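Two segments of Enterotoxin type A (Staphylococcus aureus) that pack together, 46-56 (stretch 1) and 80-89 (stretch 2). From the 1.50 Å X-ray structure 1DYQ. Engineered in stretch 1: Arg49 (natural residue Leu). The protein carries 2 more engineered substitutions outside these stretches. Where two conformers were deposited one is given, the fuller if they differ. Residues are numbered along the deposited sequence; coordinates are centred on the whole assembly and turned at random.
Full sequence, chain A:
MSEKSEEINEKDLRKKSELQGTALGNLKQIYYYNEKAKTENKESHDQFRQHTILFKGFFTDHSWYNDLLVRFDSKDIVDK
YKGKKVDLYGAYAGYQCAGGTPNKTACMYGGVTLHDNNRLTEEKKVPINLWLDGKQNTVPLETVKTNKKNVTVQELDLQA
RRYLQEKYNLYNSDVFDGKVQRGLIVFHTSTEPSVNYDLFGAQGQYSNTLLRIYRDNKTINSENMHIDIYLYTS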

# COMPACT_ATOMS: atom_id res chain seq x y z
N ASP A 46 4.05 13.64 -18.73
CA ASP A 46 3.39 12.88 -19.76
C ASP A 46 2.09 12.29 -19.15
O ASP A 46 2.19 11.76 -18.03
CB ASP A 46 4.32 11.67 -20.07
CG ASP A 46 4.24 11.23 -21.49
OD1 ASP A 46 5.11 11.63 -22.31
OD2 ASP A 46 3.28 10.51 -21.85
N GLN A 47 0.97 12.55 -19.75
CA GLN A 47 -0.29 11.95 -19.28
C GLN A 47 -0.88 11.10 -20.40
O GLN A 47 -0.70 11.39 -21.58
CB GLN A 47 -1.27 13.01 -18.84
CG GLN A 47 -0.79 13.91 -17.73
CD GLN A 47 -1.84 14.85 -17.20
OE1 GLN A 47 -2.22 15.82 -17.85
NE2 GLN A 47 -2.30 14.59 -15.98
N PHE A 48 -1.42 9.96 -20.01
CA PHE A 48 -2.09 9.08 -21.00
C PHE A 48 -3.50 9.60 -21.22
O PHE A 48 -3.93 10.02 -22.30
CB PHE A 48 -2.04 7.66 -20.46
CG PHE A 48 -2.73 6.63 -21.27
CD1 PHE A 48 -2.60 6.63 -22.66
CD2 PHE A 48 -3.54 5.67 -20.68
CE1 PHE A 48 -3.26 5.69 -23.43
CE2 PHE A 48 -4.19 4.73 -21.46
CZ PHE A 48 -4.06 4.75 -22.83
N ARG A 49 -4.24 9.69 -20.14
CA ARG A 49 -5.63 10.21 -20.09
C ARG A 49 -5.98 10.34 -18.60
O ARG A 49 -5.16 9.99 -17.72
CB ARG A 49 -6.50 9.14 -20.79
CG ARG A 49 -6.56 7.78 -20.14
CD ARG A 49 -7.36 6.75 -20.90
NE ARG A 49 -7.34 5.46 -20.20
CZ ARG A 49 -7.55 4.28 -20.73
NH1 ARG A 49 -7.80 4.12 -22.01
NH2 ARG A 49 -7.51 3.20 -19.92
N GLN A 50 -7.21 10.66 -18.31
CA GLN A 50 -7.73 10.62 -16.93
C GLN A 50 -6.82 11.35 -16.03
O GLN A 50 -6.30 12.43 -16.46
CB GLN A 50 -7.96 9.13 -16.61
CG GLN A 50 -9.26 8.54 -17.07
CD GLN A 50 -10.51 9.32 -16.80
OE1 GLN A 50 -10.73 10.04 -15.84
NE2 GLN A 50 -11.46 9.14 -17.73
N HIS A 51 -6.53 10.95 -14.83
CA HIS A 51 -5.70 11.63 -13.85
C HIS A 51 -4.47 10.78 -13.59
O HIS A 51 -4.39 9.87 -12.77
CB HIS A 51 -6.41 12.10 -12.61
CG HIS A 51 -7.80 12.68 -12.81
ND1 HIS A 51 -7.98 13.87 -13.44
CD2 HIS A 51 -9.01 12.15 -12.52
CE1 HIS A 51 -9.28 14.09 -13.54
NE2 HIS A 51 -9.93 13.08 -12.98
N THR A 52 -3.59 10.71 -14.58
CA THR A 52 -2.47 9.83 -14.61
C THR A 52 -1.14 10.52 -14.89
O THR A 52 -1.13 11.66 -15.44
CB THR A 52 -2.61 8.68 -15.66
OG1 THR A 52 -2.68 9.27 -16.98
CG2 THR A 52 -3.89 7.90 -15.41
N ILE A 53 -0.07 9.93 -14.45
CA ILE A 53 1.28 10.32 -14.90
C ILE A 53 1.92 9.10 -15.51
O ILE A 53 2.01 8.01 -14.90
CB ILE A 53 2.16 10.89 -13.78
CG1 ILE A 53 1.59 12.20 -13.23
CG2 ILE A 53 3.57 11.17 -14.38
CD1 ILE A 53 2.30 12.67 -11.97
N LEU A 54 2.45 9.22 -16.73
CA LEU A 54 3.10 8.18 -17.44
C LEU A 54 4.61 8.29 -17.45
O LEU A 54 5.14 9.33 -17.87
CB LEU A 54 2.57 8.14 -18.91
CG LEU A 54 3.23 7.06 -19.76
CD1 LEU A 54 2.87 5.66 -19.27
CD2 LEU A 54 2.78 7.22 -21.23
N PHE A 55 5.30 7.34 -16.86
CA PHE A 55 6.75 7.28 -16.85
C PHE A 55 7.22 6.36 -17.96
O PHE A 55 7.28 5.14 -17.86
CB PHE A 55 7.31 6.84 -15.49
CG PHE A 55 7.05 7.82 -14.38
CD1 PHE A 55 5.86 7.77 -13.66
CD2 PHE A 55 7.98 8.80 -14.05
CE1 PHE A 55 5.60 8.69 -12.66
CE2 PHE A 55 7.72 9.71 -13.04
CZ PHE A 55 6.54 9.66 -12.34
N LYS A 56 7.49 6.99 -19.13
CA LYS A 56 7.90 6.25 -20.30
C LYS A 56 9.28 5.64 -20.17
O LYS A 56 10.17 6.28 -19.59
CB LYS A 56 7.90 7.21 -21.52
CG LYS A 56 6.50 7.46 -22.08
CD LYS A 56 6.52 8.67 -23.04
CE LYS A 56 5.30 8.62 -23.95
NZ LYS A 56 4.97 9.94 -24.53
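Stretch 2, residues 80-89: KYKGKKVDLY

Stretch 2 meets stretch 1 along one side of its strand, chiefly through side chains, with Ile53 also resting on the backbone of stretch 2, and no hydrogen bond joins the two stretches directly; the 282 Å² buried between them is mostly the work of Lys82, Ile53 and Phe55. Stretch 2 starts in a weakly bonded helix that begins earlier in the chain, about Lys80 and Tyr81, swings through a type II turn from Tyr81 to Lys84, closed by Lys84 N to Tyr81 O at 3.2 Å, and then enters an extended strand that includes Val86 to Tyr89 and runs on beyond the stretch. Gly83 takes phi 75° and psi 18° in this turn, a positive phi that glycine tolerates better than other residues. The backbones come nearest where the turn passes Ile53, with the CA atoms of Ile53 and Lys82 6.6 Å apart.

Strand residues 52-55 alternate in direction, so Ile53 and Phe55 point toward stretch 2 while Thr52 and Leu54 do not reach it. Ile53, with chi1 m and chi2 t, extends its CD1 to the start of the turn, 3.7 Å from Lys82 N and 3.8 Å from Tyr81 CB. A slender, branched aliphatic chain suits this place, because its terminal methyl can lie close against backbone and CB atoms. Tyr81 offers its CB here, but the rest of its side chain leads away.

Lys82 covers the most surface of any residue in the contact. Its CB points sideways, yet its long chain runs beside Gln47, and Lys82 CD lies 3.6 Å from Gln47 CD. Lysine fits this partly exposed border: its methylenes pack while its charged end reaches a water. One water links the two residues, donating to Gln47 OE1 at 2.6 Å and accepting from Lys82 NZ at 2.7 Å. Gln47 is held in turn within its own stretch, where Gln47 NE2 donates to Thr52 O at 3.2 Å.

Further along, Phe55 meets the strand of stretch 2. Phe55 CZ lies 4.1 Å from Val86 CG2 and 4.3 Å from Leu88 CD2. Val86 and Leu88, two residues apart in an extended chain, both point toward stretch 1, whereas Asp87 between them does not reach it. Leu88 CD1 lies over one face of the ring, and Val86 CG2 approaches obliquely. A broad aromatic ring can thus touch two aliphatic side chains at once, and all three residues are buried. From Ile53 to Phe55 the partners advance from Tyr81 and Lys82 to Val86 and Leu88; Gln47, earlier in stretch 1, adds a water-linked polar border beside Lys82.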

# COMPACT_ATOMS: atom_id res chain seq x y z
N LYS A 80 -0.68 17.91 -8.18
CA LYS A 80 0.34 18.08 -7.15
C LYS A 80 1.70 17.58 -7.61
O LYS A 80 2.76 17.98 -7.12
CB LYS A 80 -0.02 17.31 -5.87
CG LYS A 80 -1.03 17.93 -4.95
CD LYS A 80 -1.07 17.17 -3.61
CE LYS A 80 -2.04 16.01 -3.70
NZ LYS A 80 -2.83 15.82 -2.44
N TYR A 81 1.70 16.54 -8.47
CA TYR A 81 2.87 15.81 -8.81
C TYR A 81 3.33 15.93 -10.26
O TYR A 81 4.49 15.62 -10.55
CB TYR A 81 2.62 14.29 -8.52
CG TYR A 81 2.21 14.11 -7.05
CD1 TYR A 81 3.14 14.31 -6.04
CD2 TYR A 81 0.93 13.72 -6.74
CE1 TYR A 81 2.76 14.18 -4.71
CE2 TYR A 81 0.54 13.57 -5.40
CZ TYR A 81 1.47 13.80 -4.41
OH TYR A 81 1.11 13.66 -3.09
N LYS A 82 2.42 16.29 -11.13
CA LYS A 82 2.78 16.36 -12.58
C LYS A 82 3.87 17.39 -12.79
O LYS A 82 3.78 18.52 -12.34
CB LYS A 82 1.52 16.73 -13.37
CG LYS A 82 1.70 16.67 -14.88
CD LYS A 82 0.40 17.17 -15.54
CE LYS A 82 0.28 18.68 -15.37
NZ LYS A 82 -1.09 19.16 -15.67
N GLY A 83 4.96 16.96 -13.44
CA GLY A 83 6.05 17.85 -13.77
C GLY A 83 6.91 18.24 -12.58
O GLY A 83 7.70 19.20 -12.69
N LYS A 84 6.85 17.49 -11.50
CA LYS A 84 7.66 17.78 -10.31
C LYS A 84 8.61 16.62 -10.02
O LYS A 84 8.33 15.48 -10.42
CB LYS A 84 6.74 17.90 -9.07
CG LYS A 84 5.69 18.97 -9.14
CD LYS A 84 6.31 20.35 -8.98
CE LYS A 84 5.25 21.41 -8.74
NZ LYS A 84 4.42 21.64 -9.95
N LYS A 85 9.69 16.91 -9.30
CA LYS A 85 10.58 15.83 -8.88
C LYS A 85 9.86 15.05 -7.73
O LYS A 85 9.33 15.69 -6.84
CB LYS A 85 11.93 16.27 -8.41
CG LYS A 85 12.79 16.95 -9.50
CD LYS A 85 13.27 15.88 -10.48
CE LYS A 85 14.47 16.37 -11.28
NZ LYS A 85 14.15 16.45 -12.74
N VAL A 86 9.71 13.77 -8.00
CA VAL A 86 8.95 12.91 -7.07
C VAL A 86 9.76 11.68 -6.74
O VAL A 86 10.67 11.25 -7.46
CB VAL A 86 7.60 12.47 -7.68
CG1 VAL A 86 6.70 13.67 -7.88
CG2 VAL A 86 7.84 11.70 -8.98
N ASP A 87 9.38 11.00 -5.66
CA ASP A 87 9.81 9.68 -5.31
C ASP A 87 8.59 8.73 -5.41
O ASP A 87 7.47 9.20 -5.20
CB ASP A 87 10.39 9.59 -3.90
CG ASP A 87 11.53 10.57 -3.67
OD1 ASP A 87 12.32 10.82 -4.62
OD2 ASP A 87 11.63 11.08 -2.54
N LEU A 88 8.86 7.51 -5.77
CA LEU A 88 7.82 6.51 -5.94
C LEU A 88 8.01 5.35 -4.95
O LEU A 88 9.11 4.90 -4.70
CB LEU A 88 7.88 5.91 -7.36
CG LEU A 88 7.83 6.98 -8.49
CD1 LEU A 88 8.00 6.20 -9.83
CD2 LEU A 88 6.54 7.72 -8.48
N TYR A 89 6.87 4.88 -4.43
CA TYR A 89 6.89 3.66 -3.61
C TYR A 89 5.49 3.04 -3.67
O TYR A 89 4.55 3.54 -3.09
CB TYR A 89 7.25 3.94 -2.14
CG TYR A 89 7.55 2.67 -1.34
CD1 TYR A 89 6.58 1.70 -1.13
CD2 TYR A 89 8.80 2.49 -0.78
CE1 TYR A 89 6.86 0.53 -0.43
CE2 TYR A 89 9.10 1.33 -0.07
CZ TYR A 89 8.12 0.39 0.13
OH TYR A 89 8.42 -0.78 0.81
O HOH W 1 -3.15 18.18 -17.16